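Long-range contact in glutamate--tRNA ligase (Methanothermobacter thermautotrophicus, PDB 3AII), which probably attaches glutamate to tRNA in two steps, first activating the amino acid with ATP and then transferring it to the acceptor end: residues L397-F405 and P427-R438. Sequence-based numbering, arbitrary orientation. Where two conformers were deposited one is given.
Sequences LEEEARRYF and PLHPDHPEIGNR
Arg403 N donates to Leu428 O (2.8 Å), the one backbone-to-backbone hydrogen bond joining 397-405 to the loop that links strands 422-427 and 437-442. Two histidines of this loop reach the turn that follows helix 386-397. His429, its CG anti to the backbone N (chi1 -164°), donates from NE2 to Glu398 O at 2.9 Å; the acceptor lies in the ring plane, but the nitrogen stands above the carbonyl plane. On the other side of the ring, ND1 accepts from Asp431 N, so both nitrogens are engaged and the ring's rotation is fixed. His432 NE2 meets Glu399 O at 2.8 Å, nearly along the C=O axis, while its ND1 donates to Glu434 OE1; its CD2 rests over a face of the His429 ring. In one of the two conformers of Arg403, Pro427 O is gripped from opposite faces of its plane by Arg403 NH2 (2.9 Å) and Arg438 NH2 (3.1 Å), the first bond being the straighter at 163°, and Pro430 CD sits over the centre of the Arg403 guanidinium. Arg438 NH1 lies centrally over the Phe405 ring, a cation-pi contact in which the guanidinium stands nearly upright on the ring (planes 80° apart). Arg402, bent at its third torsion, runs past Leu428 CD1, with Ile435 CD1 over one face of its guanidinium; NE donates in plane to Tyr404 OH, and a water connects NH1 to Ile435 O. Leu428 CD2 packs 3.7 Å from Tyr404 CZ. Within the anticodon-binding region, the contact joins the hairpin loop to strand 402-408 and the turn before it: Glu522 forms a salt bridge with Arg402 and a hydrogen bond with Tyr404 OH, Arg438 bridges to Glu517 and Glu532, strand 402-408 pairs through its backbone with Gln530 and Glu532, and Leu397 and Ala401 pack on Phe536 of strand 535-541.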
ATOM      1  N   LEU A 397       3.561  12.975  13.687  1.00 17.73           N
ATOM      2  CA  LEU A 397       4.336  14.087  13.159  1.00 19.96           C
ATOM      3  C   LEU A 397       4.225  15.349  14.017  1.00 21.51           C
ATOM      4  O   LEU A 397       5.181  16.117  14.128  1.00 23.76           O
ATOM      5  CB  LEU A 397       3.925  14.399  11.718  1.00 15.18           C
ATOM      6  CG  LEU A 397       4.226  13.327  10.682  1.00 20.46           C
ATOM      7  CD1 LEU A 397       3.909  13.853   9.275  1.00 19.02           C
ATOM      8  CD2 LEU A 397       5.683  12.912  10.804  1.00 23.97           C
ATOM      9  N   GLU A 398       3.064  15.587  14.617  1.00 17.72           N
ATOM     10  CA  GLU A 398       2.882  16.867  15.297  1.00 19.49           C
ATOM     11  C   GLU A 398       3.772  16.974  16.527  1.00 22.92           C
ATOM     12  O   GLU A 398       3.955  18.063  17.061  1.00 25.12           O
ATOM     13  CB  GLU A 398       1.413  17.134  15.649  1.00 22.81           C
ATOM     14  CG  GLU A 398       0.886  16.305  16.787  1.00 34.46           C
ATOM     15  CD  GLU A 398      -0.617  16.438  16.941  1.00 33.25           C
ATOM     16  OE1 GLU A 398      -1.229  17.219  16.174  1.00 38.38           O
ATOM     17  OE2 GLU A 398      -1.180  15.759  17.825  1.00 42.57           O
ATOM     18  N   GLU A 399       4.345  15.857  16.957  1.00 23.67           N
ATOM     19  CA  GLU A 399       5.176  15.874  18.155  1.00 28.67           C
ATOM     20  C   GLU A 399       6.652  16.090  17.858  1.00 27.89           C
ATOM     21  O   GLU A 399       7.445  16.295  18.776  1.00 32.12           O
ATOM     22  CB  GLU A 399       4.992  14.592  18.969  1.00 32.41           C
ATOM     23  CG  GLU A 399       3.622  14.474  19.623  1.00 36.63           C
ATOM     24  CD  GLU A 399       3.260  15.690  20.463  1.00 58.04           C
ATOM     25  OE1 GLU A 399       2.050  15.939  20.660  1.00 73.14           O
ATOM     26  OE2 GLU A 399       4.180  16.403  20.923  1.00 65.34           O
ATOM     27  N   GLU A 400       7.035  16.046  16.587  1.00 23.86           N
ATOM     28  CA  GLU A 400       8.455  16.124  16.274  1.00 28.78           C
ATOM     29  C   GLU A 400       8.819  16.889  15.008  1.00 26.85           C
ATOM     30  O   GLU A 400       9.968  17.294  14.851  1.00 23.85           O
ATOM     31  CB  GLU A 400       9.062  14.724  16.207  1.00 29.55           C
ATOM     32  CG  GLU A 400       8.509  13.862  15.083  1.00 30.30           C
ATOM     33  CD  GLU A 400       9.170  12.495  15.028  1.00 67.23           C
ATOM     34  OE1 GLU A 400       8.574  11.521  15.540  1.00 64.47           O
ATOM     35  OE2 GLU A 400      10.284  12.394  14.474  1.00 71.01           O
ATOM     36  N   ALA A 401       7.863  17.083  14.105  1.00 21.93           N
ATOM     37  CA  ALA A 401       8.184  17.699  12.819  1.00 18.71           C
ATOM     38  C   ALA A 401       8.570  19.178  12.969  1.00 17.30           C
ATOM     39  O   ALA A 401       7.820  19.963  13.559  1.00 18.17           O
ATOM     40  CB  ALA A 401       7.004  17.559  11.849  1.00 17.34           C
ATOM     41  N   ARG A 402       9.717  19.561  12.407  1.00 15.65           N
ATOM     42  CA  ARG A 402      10.191  20.948  12.476  1.00 13.03           C
ATOM     43  C   ARG A 402       9.242  21.861  11.707  1.00 12.58           C
ATOM     44  O   ARG A 402       8.721  21.473  10.657  1.00 14.23           O
ATOM     45  CB  ARG A 402      11.606  21.068  11.892  1.00 14.13           C
ATOM     46  CG  ARG A 402      12.636  20.231  12.638  1.00 18.11           C
ATOM     47  CD  ARG A 402      13.957  20.133  11.867  1.00 19.80           C
ATOM     48  NE  ARG A 402      14.746  21.359  11.937  1.00 20.91           N
ATOM     49  CZ  ARG A 402      15.732  21.571  12.807  1.00 22.69           C
ATOM     50  NH1 ARG A 402      16.392  22.720  12.798  1.00 17.88           N
ATOM     51  NH2 ARG A 402      16.055  20.632  13.692  1.00 22.16           N
ATOM     52  N   ARG A 403       9.049  23.064  12.228  1.00 11.43           N
ATOM     53  CA  ARG A 403       8.098  24.014  11.654  0.59 14.07           C
ATOM     54  C   ARG A 403       8.767  25.093  10.813  1.00 13.13           C
ATOM     55  O   ARG A 403       9.746  25.709  11.240  1.00 14.17           O
ATOM     56  CB  ARG A 403       7.290  24.690  12.760  0.59 14.69           C
ATOM     57  CG  ARG A 403       6.403  23.741  13.559  0.59 19.82           C
ATOM     58  CD  ARG A 403       5.534  24.539  14.529  0.59 14.82           C
ATOM     59  NE  ARG A 403       6.296  25.538  15.266  0.59 18.11           N
ATOM     60  CZ  ARG A 403       5.744  26.412  16.106  0.59 16.39           C
ATOM     61  NH1 ARG A 403       4.435  26.387  16.301  0.59 17.85           N
ATOM     62  NH2 ARG A 403       6.486  27.306  16.741  0.59  8.62           N
ATOM     63  N   TYR A 404       8.203  25.343   9.627  1.00 13.70           N
ATOM     64  CA  TYR A 404       8.658  26.432   8.762  1.00 11.70           C
ATOM     65  C   TYR A 404       7.466  27.147   8.126  1.00 12.57           C
ATOM     66  O   TYR A 404       6.389  26.555   7.983  1.00 16.43           O
ATOM     67  CB  TYR A 404       9.560  25.883   7.650  1.00 14.59           C
ATOM     68  CG  TYR A 404      10.778  25.154   8.178  1.00 11.58           C
ATOM     69  CD1 TYR A 404      11.946  25.849   8.473  1.00 14.74           C
ATOM     70  CD2 TYR A 404      10.734  23.792   8.437  1.00 12.33           C
ATOM     71  CE1 TYR A 404      13.062  25.187   8.980  1.00 16.77           C
ATOM     72  CE2 TYR A 404      11.839  23.126   8.946  1.00 14.97           C
ATOM     73  CZ  TYR A 404      12.996  23.829   9.205  1.00 16.69           C
ATOM     74  OH  TYR A 404      14.081  23.149   9.723  1.00 15.61           O
ATOM     75  N   PHE A 405       7.680  28.396   7.708  1.00 13.82           N
ATOM     76  CA  PHE A 405       6.678  29.149   6.936  1.00 15.01           C
ATOM     77  C   PHE A 405       6.943  28.980   5.439  1.00 13.83           C
ATOM     78  O   PHE A 405       7.989  29.419   4.943  1.00 15.39           O
ATOM     79  CB  PHE A 405       6.742  30.648   7.265  1.00 14.11           C
ATOM     80  CG  PHE A 405       6.210  31.018   8.632  1.00 14.37           C
ATOM     81  CD1 PHE A 405       5.280  30.214   9.281  1.00 16.47           C
ATOM     82  CD2 PHE A 405       6.626  32.192   9.247  1.00 18.30           C
ATOM     83  CE1 PHE A 405       4.789  30.570  10.548  1.00 16.18           C
ATOM     84  CE2 PHE A 405       6.133  32.549  10.506  1.00 16.56           C
ATOM     85  CZ  PHE A 405       5.209  31.745  11.141  1.00 15.50           C
ATOM     86  N   PRO A 427       9.837  29.203  17.757  1.00 14.16           N
ATOM     87  CA  PRO A 427      10.406  27.858  17.874  1.00 12.43           C
ATOM     88  C   PRO A 427      10.270  26.999  16.629  1.00 12.90           C
ATOM     89  O   PRO A 427       9.241  26.985  15.932  1.00 13.86           O
ATOM     90  CB  PRO A 427       9.582  27.224  19.003  1.00 16.11           C
ATOM     91  CG  PRO A 427       9.178  28.410  19.840  1.00 15.44           C
ATOM     92  CD  PRO A 427       8.893  29.492  18.850  1.00 17.21           C
ATOM     93  N   LEU A 428      11.324  26.251  16.348  1.00 12.70           N
ATOM     94  CA  LEU A 428      11.219  25.182  15.373  1.00 14.07           C
ATOM     95  C   LEU A 428      10.218  24.113  15.813  1.00 15.69           C
ATOM     96  O   LEU A 428       9.549  23.514  14.984  1.00 16.68           O
ATOM     97  CB  LEU A 428      12.597  24.581  15.099  1.00 13.63           C
ATOM     98  CG  LEU A 428      13.394  25.495  14.157  1.00 14.88           C
ATOM     99  CD1 LEU A 428      14.900  25.388  14.455  1.00 17.40           C
ATOM    100  CD2 LEU A 428      13.130  25.098  12.705  1.00 11.57           C
ATOM    101  N   HIS A 429      10.127  23.869  17.116  1.00 16.92           N
ATOM    102  CA  HIS A 429       9.067  23.010  17.637  1.00 15.04           C
ATOM    103  C   HIS A 429       8.832  23.336  19.106  1.00 18.20           C
ATOM    104  O   HIS A 429       9.753  23.239  19.905  1.00 18.49           O
ATOM    105  CB  HIS A 429       9.414  21.530  17.491  1.00 16.93           C
ATOM    106  CG  HIS A 429       8.227  20.648  17.664  1.00 18.69           C
ATOM    107  ND1 HIS A 429       7.587  20.505  18.875  1.00 20.67           N
ATOM    108  CD2 HIS A 429       7.524  19.910  16.772  1.00 24.70           C
ATOM    109  CE1 HIS A 429       6.555  19.694  18.728  1.00 25.73           C
ATOM    110  NE2 HIS A 429       6.497  19.318  17.463  1.00 24.09           N
ATOM    111  N   PRO A 430       7.599  23.727  19.461  1.00 20.17           N
ATOM    112  CA  PRO A 430       7.326  24.202  20.826  1.00 21.94           C
ATOM    113  C   PRO A 430       7.650  23.176  21.920  1.00 24.97           C
ATOM    114  O   PRO A 430       7.918  23.576  23.057  1.00 32.05           O
ATOM    115  CB  PRO A 430       5.822  24.519  20.804  1.00 29.64           C
ATOM    116  CG  PRO A 430       5.283  23.818  19.590  1.00 44.74           C
ATOM    117  CD  PRO A 430       6.407  23.809  18.597  1.00 25.13           C
ATOM    118  N   ASP A 431       7.648  21.892  21.588  1.00 23.03           N
ATOM    119  CA  ASP A 431       7.945  20.852  22.578  1.00 26.66           C
ATOM    120  C   ASP A 431       9.417  20.457  22.626  1.00 26.14           C
ATOM    121  O   ASP A 431       9.823  19.641  23.458  1.00 27.05           O
ATOM    122  CB  ASP A 431       7.098  19.609  22.314  1.00 25.82           C
ATOM    123  CG  ASP A 431       5.619  19.891  22.412  1.00 36.47           C
ATOM    124  OD1 ASP A 431       5.240  20.806  23.177  1.00 34.61           O
ATOM    125  OD2 ASP A 431       4.842  19.199  21.720  1.00 43.09           O
ATOM    126  N   HIS A 432      10.216  21.017  21.726  1.00 22.94           N
ATOM    127  CA  HIS A 432      11.617  20.623  21.616  1.00 18.60           C
ATOM    128  C   HIS A 432      12.537  21.831  21.587  1.00 18.22           C
ATOM    129  O   HIS A 432      13.041  22.209  20.529  1.00 19.36           O
ATOM    130  CB  HIS A 432      11.842  19.792  20.360  1.00 24.74           C
ATOM    131  CG  HIS A 432      11.164  18.458  20.391  1.00 21.68           C
ATOM    132  ND1 HIS A 432      11.764  17.338  20.930  1.00 25.43           N
ATOM    133  CD2 HIS A 432       9.950  18.060  19.945  1.00 25.52           C
ATOM    134  CE1 HIS A 432      10.944  16.309  20.815  1.00 36.46           C
ATOM    135  NE2 HIS A 432       9.836  16.718  20.222  1.00 33.26           N
ATOM    136  N   PRO A 433      12.746  22.454  22.748  1.00 17.79           N
ATOM    137  CA  PRO A 433      13.611  23.632  22.833  1.00 19.35           C
ATOM    138  C   PRO A 433      15.036  23.325  22.393  1.00 14.82           C
ATOM    139  O   PRO A 433      15.755  24.269  22.054  1.00 15.71           O
ATOM    140  CB  PRO A 433      13.591  23.995  24.327  1.00 23.43           C
ATOM    141  CG  PRO A 433      12.422  23.264  24.904  1.00 38.37           C
ATOM    142  CD  PRO A 433      12.191  22.056  24.055  1.00 25.64           C
ATOM    143  N   GLU A 434      15.437  22.051  22.417  1.00 17.49           N
ATOM    144  CA  GLU A 434      16.804  21.693  22.059  1.00 14.69           C
ATOM    145  C   GLU A 434      17.168  22.138  20.652  1.00 17.24           C
ATOM    146  O   GLU A 434      18.317  22.479  20.401  1.00 20.26           O
ATOM    147  CB  GLU A 434      17.086  20.190  22.243  1.00 17.21           C
ATOM    148  CG  GLU A 434      16.324  19.296  21.275  1.00 19.66           C
ATOM    149  CD  GLU A 434      14.975  18.852  21.815  1.00 24.14           C
ATOM    150  OE1 GLU A 434      14.446  17.830  21.308  1.00 27.58           O
ATOM    151  OE2 GLU A 434      14.449  19.496  22.744  1.00 21.33           O
ATOM    152  N   ILE A 435      16.202  22.162  19.734  1.00 15.68           N
ATOM    153  CA  ILE A 435      16.541  22.566  18.374  1.00 16.00           C
ATOM    154  C   ILE A 435      16.416  24.080  18.170  1.00 18.35           C
ATOM    155  O   ILE A 435      16.797  24.602  17.117  1.00 18.50           O
ATOM    156  CB  ILE A 435      15.748  21.764  17.305  1.00 15.25           C
ATOM    157  CG1 ILE A 435      14.251  21.992  17.467  1.00 14.09           C
ATOM    158  CG2 ILE A 435      16.102  20.258  17.382  1.00 18.64           C
ATOM    159  CD1 ILE A 435      13.412  21.359  16.352  1.00 15.16           C
ATOM    160  N   GLY A 436      15.907  24.796  19.173  1.00 12.71           N
ATOM    161  CA  GLY A 436      15.978  26.246  19.142  1.00 17.73           C
ATOM    162  C   GLY A 436      14.928  26.970  18.322  1.00 14.15           C
ATOM    163  O   GLY A 436      13.901  26.387  17.941  1.00 15.23           O
ATOM    164  N   ASN A 437      15.190  28.248  18.068  1.00 13.82           N
ATOM    165  CA  ASN A 437      14.197  29.114  17.429  1.00 14.49           C
ATOM    166  C   ASN A 437      14.666  29.588  16.067  1.00 14.82           C
ATOM    167  O   ASN A 437      15.840  29.923  15.896  1.00 17.28           O
ATOM    168  CB  ASN A 437      13.930  30.342  18.290  1.00 15.56           C
ATOM    169  CG  ASN A 437      13.245  30.007  19.595  1.00 16.75           C
ATOM    170  OD1 ASN A 437      12.659  28.950  19.738  1.00 18.88           O
ATOM    171  ND2 ASN A 437      13.319  30.928  20.561  1.00 23.92           N
ATOM    172  N   ARG A 438      13.747  29.642  15.103  1.00 13.79           N
ATOM    173  CA  ARG A 438      14.019  30.403  13.882  1.00 14.27           C
ATOM    174  C   ARG A 438      14.045  31.893  14.198  1.00 13.61           C
ATOM    175  O   ARG A 438      13.332  32.364  15.086  1.00 13.55           O
ATOM    176  CB  ARG A 438      12.944  30.144  12.820  1.00 11.08           C
ATOM    177  CG  ARG A 438      12.722  28.698  12.451  1.00 11.83           C
ATOM    178  CD  ARG A 438      11.306  28.246  12.798  1.00 15.97           C
ATOM    179  NE  ARG A 438      10.317  28.891  11.924  1.00 16.31           N
ATOM    180  CZ  ARG A 438       9.006  28.780  12.093  1.00 16.51           C
ATOM    181  NH1 ARG A 438       8.176  29.356  11.233  1.00 16.13           N
ATOM    182  NH2 ARG A 438       8.528  28.102  13.127  1.00 12.72           N
TER
HETATM  183  O   HOH W   1      18.204  23.779  14.857  1.00 21.33           O